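Local coordinates for DNA repair and recombination protein RadB (PDB 2CVH), which probably takes part in DNA repair and homologous recombination, binding DNA and hydrolysing ATP only very weakly, as a member of the RecA-like recombinase family, at residues V51-G56 with K89-V94; G55-E60 with F80-P85. One frame throughout, in Å; residues are numbered along the deposited sequence.

How the contacts relate
From the N terminus the chain first runs along strand 47-52, whose end opens contact 1, and then turns through Gly55 and Gly56, which belong to both contacts. It continues into helix 59-67, passes helix 73-79 and returns as strand 80-83, where contact 2 closes a loop of 19 residues between its segments. That strand lies parallel to 47-52 as the outermost on its side of the sheet. Beyond Pro85 the chain enters helix 90-101, and contact 1 closes the wider loop, with contact 2 set largely within it. Asp52 joins the two: its backbone N approaches Phe83 O, and its OD2 accepts a bond from Phe57 N.

Contact 1: V51-G56 with K89-V94; sequences VDTEGG and KEQRRV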
ATOM      1  N   VAL A  51       8.473  -4.237  -1.501  1.00 26.26           N
ATOM      2  CA  VAL A  51       8.935  -5.107  -0.425  1.00 26.35           C
ATOM      3  C   VAL A  51       7.774  -6.036  -0.124  1.00 29.10           C
ATOM      4  O   VAL A  51       6.778  -5.635   0.490  1.00 29.35           O
ATOM      5  CB  VAL A  51       9.334  -4.291   0.823  1.00 22.80           C
ATOM      6  CG1 VAL A  51       9.824  -5.216   1.915  1.00 21.48           C
ATOM      7  CG2 VAL A  51      10.422  -3.270   0.452  1.00 21.89           C
ATOM      8  N   ASP A  52       7.886  -7.261  -0.620  1.00 30.99           N
ATOM      9  CA  ASP A  52       6.837  -8.237  -0.462  1.00 30.68           C
ATOM     10  C   ASP A  52       7.162  -9.285   0.552  1.00 32.11           C
ATOM     11  O   ASP A  52       7.712 -10.331   0.224  1.00 38.45           O
ATOM     12  CB  ASP A  52       6.523  -8.895  -1.798  1.00 32.81           C
ATOM     13  CG  ASP A  52       5.206  -9.655  -1.777  1.00 37.50           C
ATOM     14  OD1 ASP A  52       4.403  -9.507  -0.823  1.00 43.40           O
ATOM     15  OD2 ASP A  52       4.960 -10.403  -2.729  1.00 37.09           O
ATOM     16  N   THR A  53       6.754  -9.029   1.779  1.00 32.00           N
ATOM     17  CA  THR A  53       6.995  -9.949   2.870  1.00 39.34           C
ATOM     18  C   THR A  53       5.881 -10.981   2.947  1.00 39.03           C
ATOM     19  O   THR A  53       6.089 -12.082   3.431  1.00 36.32           O
ATOM     20  CB  THR A  53       7.072  -9.174   4.198  1.00 43.45           C
ATOM     21  OG1 THR A  53       7.695  -7.903   3.965  1.00 46.39           O
ATOM     22  CG2 THR A  53       7.917  -9.927   5.212  1.00 45.92           C
ATOM     23  N   GLU A  54       4.717 -10.621   2.418  1.00 45.39           N
ATOM     24  CA  GLU A  54       3.523 -11.466   2.452  1.00 52.11           C
ATOM     25  C   GLU A  54       3.276 -12.321   1.192  1.00 52.28           C
ATOM     26  O   GLU A  54       2.309 -13.083   1.128  1.00 57.09           O
ATOM     27  CB  GLU A  54       2.298 -10.568   2.740  1.00 56.68           C
ATOM     28  CG  GLU A  54       1.019 -11.291   3.188  1.00 63.64           C
ATOM     29  CD  GLU A  54      -0.210 -10.899   2.362  1.00 68.53           C
ATOM     30  OE1 GLU A  54      -0.729 -11.764   1.617  1.00 69.56           O
ATOM     31  OE2 GLU A  54      -0.654  -9.731   2.449  1.00 70.80           O
ATOM     32  N   GLY A  55       4.143 -12.222   0.194  1.00 48.22           N
ATOM     33  CA  GLY A  55       3.918 -13.004  -1.004  1.00 41.70           C
ATOM     34  C   GLY A  55       2.596 -12.625  -1.650  1.00 37.94           C
ATOM     35  O   GLY A  55       1.920 -13.470  -2.228  1.00 39.57           O
ATOM     36  N   GLY A  56       2.213 -11.355  -1.525  1.00 35.42           N
ATOM     37  CA  GLY A  56       0.979 -10.878  -2.127  1.00 30.08           C
ATOM     38  C   GLY A  56       1.160 -10.395  -3.556  1.00 30.46           C
ATOM     39  O   GLY A  56       0.186 -10.101  -4.243  1.00 32.37           O
ATOM     40  N   LYS A  89      12.529 -10.962   8.978  1.00 92.79           N
ATOM     41  CA  LYS A  89      13.807 -10.644   9.628  1.00 91.65           C
ATOM     42  C   LYS A  89      14.633  -9.626   8.834  1.00 88.27           C
ATOM     43  O   LYS A  89      14.973  -8.552   9.344  1.00 85.91           O
ATOM     44  CB  LYS A  89      14.623 -11.909   9.918  1.00 92.87           C
ATOM     45  CG  LYS A  89      14.301 -13.104   9.045  1.00 93.39           C
ATOM     46  CD  LYS A  89      14.191 -14.357   9.901  1.00 95.81           C
ATOM     47  CE  LYS A  89      13.221 -14.146  11.069  1.00 96.57           C
ATOM     48  NZ  LYS A  89      12.982 -15.386  11.867  1.00 97.37           N
ATOM     49  N   GLU A  90      14.934  -9.939   7.575  1.00 84.46           N
ATOM     50  CA  GLU A  90      15.685  -8.995   6.759  1.00 79.98           C
ATOM     51  C   GLU A  90      14.787  -7.837   6.315  1.00 74.29           C
ATOM     52  O   GLU A  90      15.206  -6.994   5.537  1.00 70.62           O
ATOM     53  CB  GLU A  90      16.373  -9.676   5.556  1.00 82.80           C
ATOM     54  CG  GLU A  90      15.449 -10.196   4.456  1.00 85.39           C
ATOM     55  CD  GLU A  90      16.168 -10.459   3.131  1.00 85.24           C
ATOM     56  OE1 GLU A  90      17.122  -9.719   2.792  1.00 85.57           O
ATOM     57  OE2 GLU A  90      15.765 -11.399   2.415  1.00 85.02           O
ATOM     58  N   GLN A  91      13.560  -7.805   6.840  1.00 69.21           N
ATOM     59  CA  GLN A  91      12.570  -6.765   6.549  1.00 67.41           C
ATOM     60  C   GLN A  91      13.189  -5.386   6.829  1.00 66.48           C
ATOM     61  O   GLN A  91      13.396  -4.590   5.914  1.00 64.10           O
ATOM     62  CB  GLN A  91      11.331  -6.984   7.430  1.00 67.14           C
ATOM     63  CG  GLN A  91       9.978  -6.867   6.725  1.00 67.96           C
ATOM     64  CD  GLN A  91       9.564  -5.430   6.431  1.00 70.20           C
ATOM     65  OE1 GLN A  91      10.237  -4.709   5.693  1.00 73.29           O
ATOM     66  NE2 GLN A  91       8.434  -5.022   6.980  1.00 69.72           N
ATOM     67  N   ARG A  92      13.525  -5.131   8.091  1.00 66.20           N
ATOM     68  CA  ARG A  92      14.151  -3.869   8.481  1.00 68.18           C
ATOM     69  C   ARG A  92      15.448  -3.652   7.683  1.00 66.73           C
ATOM     70  O   ARG A  92      15.799  -2.520   7.349  1.00 65.33           O
ATOM     71  CB  ARG A  92      14.423  -3.869   9.996  1.00 71.34           C
ATOM     72  CG  ARG A  92      15.492  -2.879  10.498  1.00 75.12           C
ATOM     73  CD  ARG A  92      14.928  -1.645  11.226  1.00 76.79           C
ATOM     74  NE  ARG A  92      14.269  -0.714  10.319  1.00 77.44           N
ATOM     75  CZ  ARG A  92      14.894  -0.019   9.376  1.00 77.04           C
ATOM     76  NH1 ARG A  92      16.205  -0.128   9.221  1.00 77.28           N
ATOM     77  NH2 ARG A  92      14.194   0.716   8.530  1.00 78.36           N
ATOM     78  N   ARG A  93      16.132  -4.744   7.345  1.00 66.59           N
ATOM     79  CA  ARG A  93      17.379  -4.678   6.575  1.00 67.08           C
ATOM     80  C   ARG A  93      17.099  -4.233   5.142  1.00 62.29           C
ATOM     81  O   ARG A  93      17.852  -3.443   4.556  1.00 58.92           O
ATOM     82  CB  ARG A  93      18.068  -6.041   6.562  1.00 72.69           C
ATOM     83  CG  ARG A  93      18.056  -6.724   7.912  1.00 81.78           C
ATOM     84  CD  ARG A  93      18.693  -8.104   7.852  1.00 89.49           C
ATOM     85  NE  ARG A  93      18.371  -8.894   9.039  1.00 92.86           N
ATOM     86  CZ  ARG A  93      18.167 -10.208   9.038  1.00 93.12           C
ATOM     87  NH1 ARG A  93      18.244 -10.906   7.909  1.00 92.75           N
ATOM     88  NH2 ARG A  93      17.899 -10.825  10.178  1.00 93.65           N
ATOM     89  N   VAL A  94      15.992  -4.739   4.605  1.00 57.07           N
ATOM     90  CA  VAL A  94      15.535  -4.441   3.252  1.00 51.61           C
ATOM     91  C   VAL A  94      15.112  -2.981   3.197  1.00 47.22           C
ATOM     92  O   VAL A  94      15.471  -2.256   2.269  1.00 45.63           O
ATOM     93  CB  VAL A  94      14.328  -5.347   2.866  1.00 51.45           C
ATOM     94  CG1 VAL A  94      13.583  -4.783   1.658  1.00 51.03           C
ATOM     95  CG2 VAL A  94      14.812  -6.768   2.592  1.00 50.41           C
TER
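Val51, near the end of strand 47-52, meets Val94 and Gln91 near the start of helix 90-101, and Thr53 adds a second touch at Gln91. The two valines reach toward each other tip to tip, with Val51 CG2 3.7 Å from Val94 CG1. Val51 CG1 also lies 3.8 Å from Val94 CG1, so that one methyl of Val94 sits against both branches of Val51. With CG1 anti to the backbone N (chi1 163°), that methyl is the branch Val94 sets against the strand. Gln91 starts off to the side of the strand, but a bend at chi2 (-76°) brings its amide end back, and OE1 comes within 3.8 Å of Val51 CG1. Closer to its backbone, Gln91 CG lies 3.7 Å from Thr53 OG1, the two side chains crossing at about a right angle. Ile114 of a loop and Gln134 of helix 128-145 also touch Gln91, while Pro85 packs on Thr53. At the last residue of the strand, Asp52 OD1 accepts a hydrogen bond from Gly56 N (3.0 Å, 152°) through its syn lone pair, holding the turn that follows. The contact thus joins a strand of the RecA-like sheet to a helix packed on it. No hydrogen bond crosses between the segments: they meet by van der Waals packing, and Gln91 OE1 is buried against a methyl group without a polar partner.

Contact 2: G55-E60 with F80-P85; sequences GGFSPE and FILFTP
In the RecA-like P-loop fold, this contact joins the loop leading into helix 59-67 to strand 80-83, the outermost strand on its side of the sheet. Phe57 carries it, its ring meeting Phe80 and Leu82, two residues apart on the strand. With CG anti to the backbone N (chi1 178°), the Phe57 ring extends from the loop toward the strand. Its far end meets Phe80 obliquely, the centroids 5.3 Å apart and the planes inclined by 37°. The closest atoms of this pair are Phe57 CE2 and Phe80 CD2 at 3.3 Å. Tyr50 packs edge-to-face with Phe57, and Leu38 of helix 33-44, whose start belongs to the predicted ATP-binding site, touches both phenylalanines. The Phe57 side chain is about 6 Å from that of Thr34 of that site. On the loop side, Ser58 is the N-cap of helix 59-67, its OG bonded to Arg61 N. Leu82 crosses the Phe57 ring at about a right angle, and both its methyls meet the ring: CD1 is nearest Phe57 CE1 at 3.8 Å, and CD2 makes a CH-pi contact over the face, 3.7 Å from the ring centroid and 11° off the normal.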
ATOM      1  N   GLY A  55       4.143 -12.222   0.194  1.00 48.22           N
ATOM      2  CA  GLY A  55       3.918 -13.004  -1.004  1.00 41.70           C
ATOM      3  C   GLY A  55       2.596 -12.625  -1.650  1.00 37.94           C
ATOM      4  O   GLY A  55       1.920 -13.470  -2.228  1.00 39.57           O
ATOM      5  N   GLY A  56       2.213 -11.355  -1.525  1.00 35.42           N
ATOM      6  CA  GLY A  56       0.979 -10.878  -2.127  1.00 30.08           C
ATOM      7  C   GLY A  56       1.160 -10.395  -3.556  1.00 30.46           C
ATOM      8  O   GLY A  56       0.186 -10.101  -4.243  1.00 32.37           O
ATOM      9  N   PHE A  57       2.406 -10.319  -4.021  1.00 29.99           N
ATOM     10  CA  PHE A  57       2.702  -9.849  -5.378  1.00 26.12           C
ATOM     11  C   PHE A  57       2.632 -10.970  -6.406  1.00 21.66           C
ATOM     12  O   PHE A  57       3.259 -12.017  -6.243  1.00 20.10           O
ATOM     13  CB  PHE A  57       4.079  -9.183  -5.448  1.00 21.83           C
ATOM     14  CG  PHE A  57       4.444  -8.730  -6.821  1.00 22.47           C
ATOM     15  CD1 PHE A  57       5.110  -9.579  -7.694  1.00 23.87           C
ATOM     16  CD2 PHE A  57       4.084  -7.470  -7.262  1.00 20.16           C
ATOM     17  CE1 PHE A  57       5.409  -9.168  -9.001  1.00 26.52           C
ATOM     18  CE2 PHE A  57       4.380  -7.048  -8.566  1.00 24.75           C
ATOM     19  CZ  PHE A  57       5.041  -7.898  -9.436  1.00 24.67           C
ATOM     20  N   SER A  58       1.908 -10.729  -7.487  1.00 22.12           N
ATOM     21  CA  SER A  58       1.758 -11.749  -8.530  1.00 24.84           C
ATOM     22  C   SER A  58       2.136 -11.213  -9.885  1.00 20.69           C
ATOM     23  O   SER A  58       1.467 -10.320 -10.394  1.00 21.19           O
ATOM     24  CB  SER A  58       0.317 -12.268  -8.604  1.00 24.25           C
ATOM     25  OG  SER A  58       0.182 -13.167  -9.680  1.00 24.20           O
ATOM     26  N   PRO A  59       3.228 -11.755 -10.477  1.00 21.54           N
ATOM     27  CA  PRO A  59       3.758 -11.378 -11.792  1.00 16.79           C
ATOM     28  C   PRO A  59       2.697 -11.541 -12.860  1.00 13.42           C
ATOM     29  O   PRO A  59       2.484 -10.634 -13.667  1.00 12.62           O
ATOM     30  CB  PRO A  59       4.903 -12.374 -11.988  1.00 18.71           C
ATOM     31  CG  PRO A  59       5.425 -12.562 -10.603  1.00 20.79           C
ATOM     32  CD  PRO A  59       4.141 -12.707  -9.805  1.00 20.39           C
ATOM     33  N   GLU A  60       2.009 -12.686 -12.822  1.00 17.39           N
ATOM     34  CA  GLU A  60       0.934 -13.006 -13.777  1.00 18.87           C
ATOM     35  C   GLU A  60      -0.206 -12.003 -13.725  1.00 20.99           C
ATOM     36  O   GLU A  60      -0.733 -11.581 -14.770  1.00 17.82           O
ATOM     37  CB  GLU A  60       0.353 -14.389 -13.500  1.00 19.51           C
ATOM     38  CG  GLU A  60       1.251 -15.515 -13.905  1.00 27.48           C
ATOM     39  CD  GLU A  60       2.151 -16.004 -12.793  1.00 31.78           C
ATOM     40  OE1 GLU A  60       2.353 -15.298 -11.779  1.00 35.08           O
ATOM     41  OE2 GLU A  60       2.670 -17.121 -12.952  1.00 39.03           O
ATOM     42  N   PHE A  80       9.087  -3.521 -11.729  1.00 15.44           N
ATOM     43  CA  PHE A  80       8.856  -3.903 -10.353  1.00 17.11           C
ATOM     44  C   PHE A  80      10.083  -4.514  -9.743  1.00 19.65           C
ATOM     45  O   PHE A  80      10.425  -5.666 -10.020  1.00 14.89           O
ATOM     46  CB  PHE A  80       7.648  -4.854 -10.237  1.00 19.45           C
ATOM     47  CG  PHE A  80       6.301  -4.134 -10.206  1.00 19.42           C
ATOM     48  CD1 PHE A  80       5.746  -3.591 -11.363  1.00 19.38           C
ATOM     49  CD2 PHE A  80       5.612  -3.974  -9.014  1.00 16.87           C
ATOM     50  CE1 PHE A  80       4.532  -2.894 -11.324  1.00 17.64           C
ATOM     51  CE2 PHE A  80       4.402  -3.286  -8.974  1.00 15.05           C
ATOM     52  CZ  PHE A  80       3.868  -2.747 -10.128  1.00 14.01           C
ATOM     53  N   ILE A  81      10.753  -3.721  -8.914  1.00 21.95           N
ATOM     54  CA  ILE A  81      11.957  -4.148  -8.218  1.00 19.33           C
ATOM     55  C   ILE A  81      11.503  -4.833  -6.920  1.00 24.18           C
ATOM     56  O   ILE A  81      11.149  -4.163  -5.947  1.00 28.36           O
ATOM     57  CB  ILE A  81      12.845  -2.945  -7.895  1.00 17.22           C
ATOM     58  CG1 ILE A  81      13.047  -2.086  -9.139  1.00 14.43           C
ATOM     59  CG2 ILE A  81      14.160  -3.418  -7.305  1.00 16.47           C
ATOM     60  CD1 ILE A  81      13.418  -2.859 -10.384  1.00 19.86           C
ATOM     61  N   LEU A  82      11.558  -6.163  -6.892  1.00 20.83           N
ATOM     62  CA  LEU A  82      11.082  -6.919  -5.751  1.00 17.60           C
ATOM     63  C   LEU A  82      12.064  -7.245  -4.682  1.00 20.83           C
ATOM     64  O   LEU A  82      13.235  -7.463  -4.947  1.00 24.52           O
ATOM     65  CB  LEU A  82      10.445  -8.217  -6.225  1.00 22.49           C
ATOM     66  CG  LEU A  82       9.292  -8.119  -7.241  1.00 25.63           C
ATOM     67  CD1 LEU A  82       9.027  -9.492  -7.874  1.00 25.22           C
ATOM     68  CD2 LEU A  82       8.044  -7.590  -6.564  1.00 21.10           C
ATOM     69  N   PHE A  83      11.546  -7.369  -3.469  1.00 22.01           N
ATOM     70  CA  PHE A  83      12.331  -7.714  -2.285  1.00 24.85           C
ATOM     71  C   PHE A  83      11.477  -8.694  -1.524  1.00 25.66           C
ATOM     72  O   PHE A  83      10.318  -8.416  -1.236  1.00 26.88           O
ATOM     73  CB  PHE A  83      12.610  -6.481  -1.409  1.00 25.63           C
ATOM     74  CG  PHE A  83      13.370  -5.397  -2.119  1.00 20.18           C
ATOM     75  CD1 PHE A  83      12.709  -4.479  -2.921  1.00 19.87           C
ATOM     76  CD2 PHE A  83      14.748  -5.307  -1.996  1.00 23.02           C
ATOM     77  CE1 PHE A  83      13.398  -3.482  -3.597  1.00 22.64           C
ATOM     78  CE2 PHE A  83      15.455  -4.310  -2.671  1.00 24.70           C
ATOM     79  CZ  PHE A  83      14.778  -3.394  -3.473  1.00 24.21           C
ATOM     80  N   THR A  84      12.046  -9.831  -1.164  1.00 29.04           N
ATOM     81  CA  THR A  84      11.275 -10.853  -0.483  1.00 35.68           C
ATOM     82  C   THR A  84      11.805 -11.204   0.901  1.00 39.73           C
ATOM     83  O   THR A  84      12.150 -12.354   1.160  1.00 42.28           O
ATOM     84  CB  THR A  84      11.222 -12.120  -1.370  1.00 36.74           C
ATOM     85  OG1 THR A  84      12.533 -12.370  -1.896  1.00 37.94           O
ATOM     86  CG2 THR A  84      10.262 -11.935  -2.544  1.00 34.43           C
ATOM     87  N   PRO A  85      11.821 -10.231   1.831  1.00 44.28           N
ATOM     88  CA  PRO A  85      12.315 -10.470   3.189  1.00 48.85           C
ATOM     89  C   PRO A  85      11.532 -11.588   3.860  1.00 55.97           C
ATOM     90  O   PRO A  85      12.012 -12.222   4.805  1.00 57.98           O
ATOM     91  CB  PRO A  85      12.073  -9.125   3.869  1.00 48.36           C
ATOM     92  CG  PRO A  85      10.846  -8.627   3.187  1.00 45.12           C
ATOM     93  CD  PRO A  85      11.183  -8.906   1.747  1.00 44.82           C
TER